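Local coordinates for uncharacterized conserved protein (Staphylococcus epidermidis, PDB 3FRM), which is of unknown function but contains a GNAT-type acetyltransferase domain and may therefore transfer an acyl group from a coenzyme A thioester, at residues A[20-28]-A[39-47]; A[179-190]-A[212-223]. One frame throughout, in Å; residues are numbered along the deposited sequence.

Contact 1: residues A[20-28]-A[39-47]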
loop_
_atom_site.group_PDB
_atom_site.type_symbol
_atom_site.label_atom_id
_atom_site.label_comp_id
_atom_site.label_asym_id
_atom_site.label_seq_id
_atom_site.Cartn_x
_atom_site.Cartn_y
_atom_site.Cartn_z
ATOM N N THR A 20 -27.256 -11.546 13.439
ATOM C CA THR A 20 -28.013 -10.476 14.032
ATOM C C THR A 20 -27.608 -9.195 13.331
ATOM O O THR A 20 -26.456 -9.014 12.981
ATOM C CB THR A 20 -27.683 -10.431 15.543
ATOM O OG1 THR A 20 -28.833 -10.827 16.283
ATOM C CG2 THR A 20 -27.229 -9.077 15.994
ATOM N N GLU A 21 -28.561 -8.314 13.095
ATOM C CA GLU A 21 -28.232 -6.988 12.648
ATOM C C GLU A 21 -29.133 -6.026 13.374
ATOM O O GLU A 21 -30.351 -6.195 13.324
ATOM C CB GLU A 21 -28.455 -6.822 11.168
ATOM C CG GLU A 21 -28.059 -5.406 10.738
ATOM C CD GLU A 21 -27.987 -5.217 9.247
ATOM O OE1 GLU A 21 -28.081 -6.229 8.480
ATOM O OE2 GLU A 21 -27.820 -4.039 8.830
ATOM N N ASP A 22 -28.544 -5.032 14.038
ATOM C CA ASP A 22 -29.310 -3.977 14.690
ATOM C C ASP A 22 -28.648 -2.634 14.409
ATOM O O ASP A 22 -27.816 -2.552 13.537
ATOM C CB ASP A 22 -29.452 -4.245 16.173
ATOM C CG ASP A 22 -28.133 -4.242 16.896
ATOM O OD1 ASP A 22 -27.998 -4.964 17.926
ATOM O OD2 ASP A 22 -27.216 -3.535 16.456
ATOM N N SER A 23 -28.989 -1.578 15.122
ATOM C CA SER A 23 -28.447 -0.288 14.721
ATOM C C SER A 23 -26.964 -0.133 15.036
ATOM O O SER A 23 -26.291 0.687 14.410
ATOM C CB SER A 23 -29.205 0.862 15.334
ATOM O OG SER A 23 -28.934 0.905 16.717
ATOM N N ARG A 24 -26.434 -0.906 15.969
ATOM C CA ARG A 24 -25.011 -0.744 16.205
ATOM C C ARG A 24 -24.055 -1.687 15.476
ATOM O O ARG A 24 -22.907 -1.285 15.230
ATOM C CB ARG A 24 -24.633 -0.639 17.704
ATOM C CG ARG A 24 -25.430 -1.404 18.667
ATOM C CD ARG A 24 -24.834 -1.221 20.083
ATOM N NE ARG A 24 -24.637 -2.524 20.703
ATOM C CZ ARG A 24 -23.482 -3.214 20.781
ATOM N NH1 ARG A 24 -23.475 -4.408 21.387
ATOM N NH2 ARG A 24 -22.337 -2.716 20.328
ATOM N N LYS A 25 -24.513 -2.903 15.135
ATOM C CA LYS A 25 -23.635 -3.968 14.618
ATOM C C LYS A 25 -24.334 -5.144 13.913
ATOM O O LYS A 25 -25.454 -5.503 14.217
ATOM C CB LYS A 25 -22.842 -4.562 15.766
ATOM C CG LYS A 25 -23.751 -4.971 16.907
ATOM C CD LYS A 25 -23.591 -6.386 17.250
ATOM C CE LYS A 25 -24.300 -6.735 18.613
ATOM N NZ LYS A 25 -25.711 -6.257 18.684
ATOM N N ALA A 26 -23.630 -5.747 12.979
ATOM C CA ALA A 26 -24.048 -6.966 12.317
ATOM C C ALA A 26 -23.078 -8.010 12.818
ATOM O O ALA A 26 -21.894 -7.745 12.878
ATOM C CB ALA A 26 -23.919 -6.808 10.763
ATOM N N ILE A 27 -23.566 -9.170 13.213
ATOM C CA ILE A 27 -22.702 -10.294 13.621
ATOM C C ILE A 27 -22.729 -11.429 12.575
ATOM O O ILE A 27 -23.795 -11.868 12.204
ATOM C CB ILE A 27 -23.201 -10.868 14.909
ATOM C CG1 ILE A 27 -23.110 -9.811 16.028
ATOM C CG2 ILE A 27 -22.494 -12.201 15.227
ATOM C CD1 ILE A 27 -23.383 -10.413 17.408
ATOM N N TYR A 28 -21.573 -11.871 12.081
ATOM C CA TYR A 28 -21.506 -12.902 11.055
ATOM C C TYR A 28 -20.707 -14.090 11.617
ATOM O O TYR A 28 -19.698 -13.914 12.286
ATOM C CB TYR A 28 -20.795 -12.348 9.850
ATOM C CG TYR A 28 -21.610 -11.372 9.029
ATOM C CD1 TYR A 28 -22.267 -11.796 7.884
ATOM C CD2 TYR A 28 -21.742 -10.053 9.415
ATOM C CE1 TYR A 28 -23.025 -10.913 7.104
ATOM C CE2 TYR A 28 -22.516 -9.156 8.667
ATOM C CZ TYR A 28 -23.146 -9.610 7.497
ATOM O OH TYR A 28 -23.910 -8.767 6.727
ATOM N N SER A 39 -15.317 -14.680 7.579
ATOM C CA SER A 39 -16.704 -15.106 7.686
ATOM C C SER A 39 -17.167 -15.114 9.149
ATOM O O SER A 39 -18.331 -15.402 9.413
ATOM C CB SER A 39 -16.857 -16.523 7.139
ATOM O OG SER A 39 -16.030 -16.729 6.018
ATOM N N ASN A 40 -16.270 -14.851 10.096
ATOM C CA ASN A 40 -16.618 -14.887 11.502
ATOM C C ASN A 40 -16.213 -13.589 12.227
ATOM O O ASN A 40 -15.106 -13.440 12.745
ATOM C CB ASN A 40 -16.048 -16.142 12.180
ATOM C CG ASN A 40 -16.587 -17.481 11.561
ATOM O OD1 ASN A 40 -17.688 -17.924 11.893
ATOM N ND2 ASN A 40 -15.778 -18.143 10.715
ATOM N N THR A 41 -17.118 -12.634 12.289
ATOM C CA THR A 41 -16.688 -11.315 12.685
ATOM C C THR A 41 -17.884 -10.422 13.010
ATOM O O THR A 41 -19.009 -10.704 12.621
ATOM C CB THR A 41 -15.796 -10.685 11.538
ATOM O OG1 THR A 41 -14.999 -9.599 12.061
ATOM C CG2 THR A 41 -16.630 -10.236 10.338
ATOM N N TRP A 42 -17.617 -9.343 13.737
ATOM C CA TRP A 42 -18.580 -8.336 14.000
ATOM C C TRP A 42 -18.295 -7.120 13.096
ATOM O O TRP A 42 -17.164 -6.668 13.049
ATOM C CB TRP A 42 -18.421 -7.864 15.441
ATOM C CG TRP A 42 -19.088 -8.651 16.445
ATOM C CD1 TRP A 42 -19.107 -10.046 16.559
ATOM C CD2 TRP A 42 -19.756 -8.144 17.599
ATOM N NE1 TRP A 42 -19.797 -10.404 17.704
ATOM C CE2 TRP A 42 -20.190 -9.268 18.366
ATOM C CE3 TRP A 42 -20.027 -6.865 18.064
ATOM C CZ2 TRP A 42 -20.902 -9.133 19.555
ATOM C CZ3 TRP A 42 -20.737 -6.744 19.246
ATOM C CH2 TRP A 42 -21.179 -7.871 19.967
ATOM N N ILE A 43 -19.321 -6.607 12.413
ATOM C CA ILE A 43 -19.217 -5.384 11.623
ATOM C C ILE A 43 -19.960 -4.296 12.417
ATOM O O ILE A 43 -21.167 -4.318 12.502
ATOM C CB ILE A 43 -19.888 -5.540 10.264
ATOM C CG1 ILE A 43 -19.514 -6.871 9.578
ATOM C CG2 ILE A 43 -19.590 -4.343 9.303
ATOM C CD1 ILE A 43 -18.070 -7.032 9.267
ATOM N N TYR A 44 -19.258 -3.338 13.008
ATOM C CA TYR A 44 -19.967 -2.258 13.707
ATOM C C TYR A 44 -20.600 -1.295 12.704
ATOM O O TYR A 44 -20.019 -1.010 11.659
ATOM C CB TYR A 44 -19.045 -1.454 14.633
ATOM C CG TYR A 44 -18.671 -2.118 15.946
ATOM C CD1 TYR A 44 -19.603 -2.275 16.970
ATOM C CD2 TYR A 44 -17.387 -2.548 16.179
ATOM C CE1 TYR A 44 -19.279 -2.862 18.160
ATOM C CE2 TYR A 44 -17.042 -3.149 17.430
ATOM C CZ TYR A 44 -17.998 -3.304 18.380
ATOM O OH TYR A 44 -17.655 -3.864 19.561
ATOM N N LYS A 45 -21.780 -0.791 13.055
ATOM C CA LYS A 45 -22.414 0.301 12.373
ATOM C C LYS A 45 -22.235 1.615 13.143
ATOM O O LYS A 45 -22.045 2.676 12.536
ATOM C CB LYS A 45 -23.876 -0.034 12.162
ATOM C CG LYS A 45 -24.004 -1.057 11.025
ATOM C CD LYS A 45 -25.231 -1.966 11.105
ATOM C CE LYS A 45 -26.413 -1.344 10.399
ATOM N NZ LYS A 45 -27.665 -2.008 10.866
ATOM N N THR A 46 -22.239 1.547 14.467
ATOM C CA THR A 46 -21.871 2.711 15.283
ATOM C C THR A 46 -20.745 2.377 16.274
ATOM O O THR A 46 -20.642 1.277 16.755
ATOM C CB THR A 46 -23.077 3.319 16.001
ATOM O OG1 THR A 46 -23.753 2.264 16.694
ATOM C CG2 THR A 46 -24.026 3.924 14.992
HETATM N N MSE A 47 -19.911 3.359 16.560
HETATM C CA MSE A 47 -18.786 3.240 17.483
HETATM C C MSE A 47 -19.146 2.845 18.890
HETATM O O MSE A 47 -19.808 3.597 19.580
HETATM C CB MSE A 47 -18.064 4.587 17.592
HETATM C CG MSE A 47 -16.948 4.760 16.602
HETATM SE SE MSE A 47 -15.371 3.577 16.906
HETATM C CE MSE A 47 -14.409 4.315 15.346
HETATM O O HOH W 1 -21.354 -0.259 19.113
#

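Contact 2: residues A[179-190]-A[212-223]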
loop_
_atom_site.group_PDB
_atom_site.type_symbol
_atom_site.label_atom_id
_atom_site.label_comp_id
_atom_site.label_asym_id
_atom_site.label_seq_id
_atom_site.Cartn_x
_atom_site.Cartn_y
_atom_site.Cartn_z
ATOM N N VAL A 179 -9.284 -14.139 -10.494
ATOM C CA VAL A 179 -10.048 -13.141 -9.762
ATOM C C VAL A 179 -11.388 -13.753 -9.517
ATOM O O VAL A 179 -11.809 -14.587 -10.300
ATOM C CB VAL A 179 -10.158 -11.787 -10.563
ATOM C CG1 VAL A 179 -10.851 -11.987 -11.996
ATOM C CG2 VAL A 179 -10.802 -10.694 -9.721
ATOM N N ASP A 180 -12.008 -13.347 -8.422
ATOM C CA ASP A 180 -13.403 -13.608 -8.088
ATOM C C ASP A 180 -14.276 -12.390 -8.383
ATOM O O ASP A 180 -13.859 -11.264 -8.161
ATOM C CB ASP A 180 -13.507 -13.815 -6.599
ATOM C CG ASP A 180 -12.828 -15.044 -6.170
ATOM O OD1 ASP A 180 -13.160 -15.534 -5.077
ATOM O OD2 ASP A 180 -11.987 -15.561 -6.939
ATOM N N ILE A 181 -15.491 -12.647 -8.856
ATOM C CA ILE A 181 -16.430 -11.600 -9.116
ATOM C C ILE A 181 -17.759 -11.944 -8.509
ATOM O O ILE A 181 -18.240 -13.066 -8.624
ATOM C CB ILE A 181 -16.593 -11.245 -10.642
ATOM C CG1 ILE A 181 -16.759 -12.492 -11.484
ATOM C CG2 ILE A 181 -15.383 -10.499 -11.141
ATOM C CD1 ILE A 181 -15.436 -13.098 -11.997
ATOM N N ILE A 182 -18.326 -10.925 -7.876
ATOM C CA ILE A 182 -19.601 -10.987 -7.214
ATOM C C ILE A 182 -20.451 -9.954 -7.920
ATOM O O ILE A 182 -20.165 -8.734 -7.874
ATOM C CB ILE A 182 -19.498 -10.623 -5.706
ATOM C CG1 ILE A 182 -18.596 -11.587 -4.958
ATOM C CG2 ILE A 182 -20.864 -10.588 -5.037
ATOM C CD1 ILE A 182 -17.253 -10.945 -4.604
HETATM N N MSE A 183 -21.511 -10.439 -8.552
HETATM C CA MSE A 183 -22.355 -9.577 -9.352
HETATM C C MSE A 183 -23.687 -9.278 -8.708
HETATM O O MSE A 183 -24.275 -10.129 -8.080
HETATM C CB MSE A 183 -22.575 -10.211 -10.695
HETATM C CG MSE A 183 -21.285 -10.713 -11.233
HETATM SE SE MSE A 183 -21.623 -11.644 -12.879
HETATM C CE MSE A 183 -22.374 -13.328 -12.126
ATOM N N THR A 184 -24.154 -8.057 -8.875
ATOM C CA THR A 184 -25.423 -7.678 -8.353
ATOM C C THR A 184 -25.995 -6.884 -9.487
ATOM O O THR A 184 -25.384 -6.758 -10.537
ATOM C CB THR A 184 -25.276 -6.800 -7.079
ATOM O OG1 THR A 184 -24.204 -5.866 -7.255
ATOM C CG2 THR A 184 -24.945 -7.640 -5.840
ATOM N N ASP A 185 -27.180 -6.358 -9.284
ATOM C CA ASP A 185 -27.792 -5.520 -10.271
ATOM C C ASP A 185 -27.033 -4.219 -10.330
ATOM O O ASP A 185 -26.724 -3.734 -11.411
ATOM C CB ASP A 185 -29.237 -5.252 -9.889
ATOM C CG ASP A 185 -30.058 -6.508 -9.878
ATOM O OD1 ASP A 185 -30.475 -6.943 -8.767
ATOM O OD2 ASP A 185 -30.242 -7.096 -10.967
ATOM N N LYS A 186 -26.718 -3.664 -9.170
ATOM C CA LYS A 186 -26.159 -2.328 -9.077
ATOM C C LYS A 186 -24.668 -2.326 -9.387
ATOM O O LYS A 186 -24.177 -1.461 -10.097
ATOM C CB LYS A 186 -26.351 -1.812 -7.653
ATOM C CG LYS A 186 -26.822 -0.354 -7.534
ATOM C CD LYS A 186 -26.023 0.416 -6.434
ATOM C CE LYS A 186 -26.151 -0.204 -5.033
ATOM N NZ LYS A 186 -25.718 0.738 -3.944
ATOM N N THR A 187 -23.933 -3.300 -8.854
ATOM C CA THR A 187 -22.493 -3.248 -8.988
ATOM C C THR A 187 -21.856 -4.572 -9.394
ATOM O O THR A 187 -22.481 -5.629 -9.395
ATOM C CB THR A 187 -21.842 -2.930 -7.643
ATOM O OG1 THR A 187 -22.268 -3.912 -6.701
ATOM C CG2 THR A 187 -22.200 -1.570 -7.123
ATOM N N ILE A 188 -20.567 -4.507 -9.660
ATOM C CA ILE A 188 -19.777 -5.695 -9.640
ATOM C C ILE A 188 -18.526 -5.551 -8.765
ATOM O O ILE A 188 -17.793 -4.554 -8.817
ATOM C CB ILE A 188 -19.540 -6.171 -11.066
ATOM C CG1 ILE A 188 -18.572 -7.326 -11.160
ATOM C CG2 ILE A 188 -19.165 -5.020 -11.983
ATOM C CD1 ILE A 188 -18.940 -8.100 -12.419
ATOM N N GLU A 189 -18.302 -6.556 -7.923
ATOM C CA GLU A 189 -17.201 -6.514 -7.016
ATOM C C GLU A 189 -16.201 -7.567 -7.383
ATOM O O GLU A 189 -16.565 -8.703 -7.690
ATOM C CB GLU A 189 -17.683 -6.720 -5.600
ATOM C CG GLU A 189 -16.638 -6.468 -4.559
ATOM C CD GLU A 189 -17.013 -7.154 -3.248
ATOM O OE1 GLU A 189 -18.229 -7.140 -2.932
ATOM O OE2 GLU A 189 -16.116 -7.718 -2.545
ATOM N N ILE A 190 -14.937 -7.161 -7.404
ATOM C CA ILE A 190 -13.860 -8.096 -7.543
ATOM C C ILE A 190 -13.221 -8.371 -6.178
ATOM O O ILE A 190 -13.349 -7.591 -5.238
ATOM C CB ILE A 190 -12.843 -7.738 -8.667
ATOM C CG1 ILE A 190 -12.266 -6.349 -8.532
ATOM C CG2 ILE A 190 -13.519 -7.753 -10.047
ATOM C CD1 ILE A 190 -10.941 -6.161 -9.275
ATOM N N VAL A 212 -13.506 -8.146 -16.810
ATOM C CA VAL A 212 -14.458 -7.816 -15.781
ATOM C C VAL A 212 -15.260 -6.562 -16.213
ATOM O O VAL A 212 -16.490 -6.489 -16.065
ATOM C CB VAL A 212 -13.720 -7.634 -14.432
ATOM C CG1 VAL A 212 -14.623 -7.042 -13.401
ATOM C CG2 VAL A 212 -13.128 -9.000 -13.907
ATOM N N GLY A 213 -14.565 -5.595 -16.802
ATOM C CA GLY A 213 -15.189 -4.361 -17.224
ATOM C C GLY A 213 -16.268 -4.602 -18.271
ATOM O O GLY A 213 -17.333 -3.938 -18.233
ATOM N N ARG A 214 -15.981 -5.522 -19.212
ATOM C CA ARG A 214 -16.929 -5.874 -20.253
ATOM C C ARG A 214 -18.119 -6.617 -19.667
ATOM O O ARG A 214 -19.249 -6.348 -20.055
ATOM C CB ARG A 214 -16.277 -6.649 -21.418
ATOM C CG ARG A 214 -15.365 -5.785 -22.304
ATOM C CD ARG A 214 -14.770 -6.550 -23.482
ATOM N NE ARG A 214 -14.153 -7.823 -23.098
ATOM C CZ ARG A 214 -12.883 -7.981 -22.736
ATOM N NH1 ARG A 214 -12.049 -6.942 -22.708
ATOM N NH2 ARG A 214 -12.444 -9.192 -22.398
HETATM N N MSE A 215 -17.888 -7.501 -18.701
HETATM C CA MSE A 215 -19.014 -8.093 -17.994
HETATM C C MSE A 215 -19.853 -7.058 -17.278
HETATM O O MSE A 215 -21.064 -7.189 -17.213
HETATM C CB MSE A 215 -18.580 -9.106 -16.953
HETATM C CG MSE A 215 -17.917 -10.296 -17.498
HETATM SE SE MSE A 215 -17.334 -11.406 -15.997
HETATM C CE MSE A 215 -16.931 -10.090 -14.637
ATOM N N ALA A 216 -19.233 -6.025 -16.726
ATOM C CA ALA A 216 -19.997 -5.138 -15.868
ATOM C C ALA A 216 -21.137 -4.413 -16.571
ATOM O O ALA A 216 -22.119 -4.023 -15.930
ATOM C CB ALA A 216 -19.086 -4.172 -15.171
ATOM N N ASN A 217 -21.014 -4.232 -17.887
ATOM C CA ASN A 217 -21.880 -3.330 -18.644
ATOM C C ASN A 217 -21.640 -1.881 -18.239
ATOM O O ASN A 217 -20.539 -1.384 -18.423
ATOM C CB ASN A 217 -23.351 -3.704 -18.497
ATOM C CG ASN A 217 -23.764 -4.768 -19.453
ATOM O OD1 ASN A 217 -23.772 -5.960 -19.099
ATOM N ND2 ASN A 217 -24.095 -4.363 -20.696
ATOM N N GLU A 218 -22.654 -1.196 -17.722
ATOM C CA GLU A 218 -22.412 0.101 -17.113
ATOM C C GLU A 218 -22.448 0.068 -15.572
ATOM O O GLU A 218 -22.424 1.129 -14.909
ATOM C CB GLU A 218 -23.339 1.154 -17.722
ATOM C CG GLU A 218 -23.062 1.407 -19.268
ATOM C CD GLU A 218 -22.903 2.911 -19.622
ATOM O OE1 GLU A 218 -22.458 3.714 -18.741
ATOM O OE2 GLU A 218 -23.221 3.301 -20.787
ATOM N N ARG A 219 -22.500 -1.139 -15.005
ATOM C CA ARG A 219 -22.316 -1.296 -13.560
ATOM C C ARG A 219 -20.917 -0.837 -13.138
ATOM O O ARG A 219 -19.930 -1.204 -13.769
ATOM C CB ARG A 219 -22.521 -2.745 -13.093
ATOM C CG ARG A 219 -23.954 -3.225 -13.121
ATOM C CD ARG A 219 -24.100 -4.727 -12.893
ATOM N NE ARG A 219 -23.509 -5.587 -13.929
ATOM C CZ ARG A 219 -23.561 -6.929 -13.932
ATOM N NH1 ARG A 219 -24.178 -7.601 -12.962
ATOM N NH2 ARG A 219 -22.967 -7.628 -14.890
ATOM N N PRO A 220 -20.829 0.002 -12.096
ATOM C CA PRO A 220 -19.543 0.282 -11.485
ATOM C C PRO A 220 -18.841 -0.989 -11.008
ATOM O O PRO A 220 -19.485 -1.987 -10.577
ATOM C CB PRO A 220 -19.911 1.087 -10.222
ATOM C CG PRO A 220 -21.322 1.604 -10.463
ATOM C CD PRO A 220 -21.859 0.987 -11.721
ATOM N N VAL A 221 -17.517 -0.947 -11.011
ATOM C CA VAL A 221 -16.824 -2.050 -10.405
ATOM C C VAL A 221 -16.011 -1.649 -9.188
ATOM O O VAL A 221 -15.380 -0.572 -9.190
ATOM C CB VAL A 221 -16.173 -3.054 -11.418
ATOM C CG1 VAL A 221 -16.088 -2.503 -12.799
ATOM C CG2 VAL A 221 -14.849 -3.721 -10.868
ATOM N N ILE A 222 -16.115 -2.475 -8.145
ATOM C CA ILE A 222 -15.684 -2.096 -6.852
ATOM C C ILE A 222 -14.994 -3.253 -6.137
ATOM O O ILE A 222 -15.171 -4.454 -6.489
ATOM C CB ILE A 222 -16.889 -1.663 -5.982
ATOM C CG1 ILE A 222 -17.624 -2.900 -5.428
ATOM C CG2 ILE A 222 -17.794 -0.672 -6.752
ATOM C CD1 ILE A 222 -18.845 -2.608 -4.601
ATOM N N LEU A 223 -14.173 -2.867 -5.167
ATOM C CA LEU A 223 -13.346 -3.773 -4.428
ATOM C C LEU A 223 -12.947 -3.119 -3.127
ATOM O O LEU A 223 -12.987 -1.865 -3.010
ATOM C CB LEU A 223 -12.102 -4.112 -5.205
ATOM C CG LEU A 223 -11.059 -3.028 -5.409
ATOM C CD1 LEU A 223 -9.980 -3.215 -4.357
ATOM C CD2 LEU A 223 -10.455 -3.128 -6.810
#

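Contact 1: residues A[20-28]-A[39-47]
Lys45 NZ is gripped from the 20-28 side by two oxygens: Glu21 OE2, in a salt bridge of 2.9 Å made through its anti lone pair, and the backbone O of Asp22, 2.7 Å from Lys45 NZ and met from above its carbonyl plane. A bend at chi3 (89°) turns the end of the lysine back to them, across the Glu21 chain at about a right angle. The lysine sits at the open end of an antiparallel beta hairpin, strands 25-29 and 41-44, near the edge of the large sheet. Ala26 with Ile43 and Tyr28 with Thr41 are its hydrogen-bonded pairs; Ile43 N reaches Ala26 O at 2.9 Å. At the turn into strand 25-29, Asp22 forms an Asx turn: its OD2 accepts from Arg24 N and Lys25 N, which come from opposite faces of the carboxylate plane, while Asp22 OD1 pairs with Lys25 NZ at 2.7 Å. The Arg24 guanidinium pairs with Asp56 of helix 50-66, which also holds Tyr44 OH, and a water joins Arg24 NH2 to Thr46 O. On the face that meets this helix, two CH-pi contacts cover one side of the Trp42 indole: Lys25 CD lies 3.9 Å from the six-membered ring centroid, and Ile27 CG1 stands 3.8 Å from the centroid of the Trp42 five-membered ring, only 12° off its normal.

Contact 2: residues A[179-190]-A[212-223]
With chi1 at 173°, Ile188 sends CG1 toward the helix, where Ile188 CD1 meets Met215 CE at 3.6 Å; its CG2, set between its own N and carbonyl carbon, lies against Ala216 CB. Arg219 bends at chi3 (-65°), and this lays its guanidinium edge against three backbone oxygens, all close to its plane. Arg219 NH1 crosses to Thr184 O, 2.8 Å away with a nearly straight N-H (160°). NH2 and NE turn back to the end of helix 204-216: Arg219 NE lies 2.9 Å from Ala216 O, which the backbone N of Arg219 approaches from the opposite face, and Arg219 NH2 donates to Met215 O. The cation thus ties the 184-187 turn to the last carbonyls of the helix, a placing that should suit the helix dipole. Between sheet and helix, the methyl of Met215, a selenomethionine, comes crosswise to Ile181 and Ile188, and Val212 fits its CG1 against Ile190 CG2 at 3.6 Å and its CG2 against Ile181 CG2. Strand 221-225 runs alongside in parallel: Ile188 N binds Pro220 O, Ile222 N binds Ile188 O at 2.8 Å, and Ile190 N binds Ile222 O. Beyond the helix end a type II' turn, with positive phi at Asn217, leads the chain back into this strand. Strand 188-195, helix 204-216 and strand 221-225 form a beta-alpha-beta crossover; as in GNAT relatives, the loop between its first strand and helix probably binds the coenzyme A pyrophosphate, with the cofactor lying where the two parallel strands part.

Both contacts belong to the same mixed beta-sheet, yet their centres lie about 25 Å apart and their nearest atoms stay about 11 Å from each other. Contact 1 sits toward one end of it, in the N-terminal part of the chain; it is partly buried and joins strands close in sequence as a hairpin. Contact 2 is buried in the C-terminal GNAT domain and joins parallel strands through an intervening helix, which also covers strand 174-183. In contact 1, aliphatic chains cover an indole; in contact 2, aliphatic side chains and a selenomethionine pack between strands and helix. Arg219 is held by three backbone carbonyls, where Lys45 divides its grip between a carboxylate and one carbonyl.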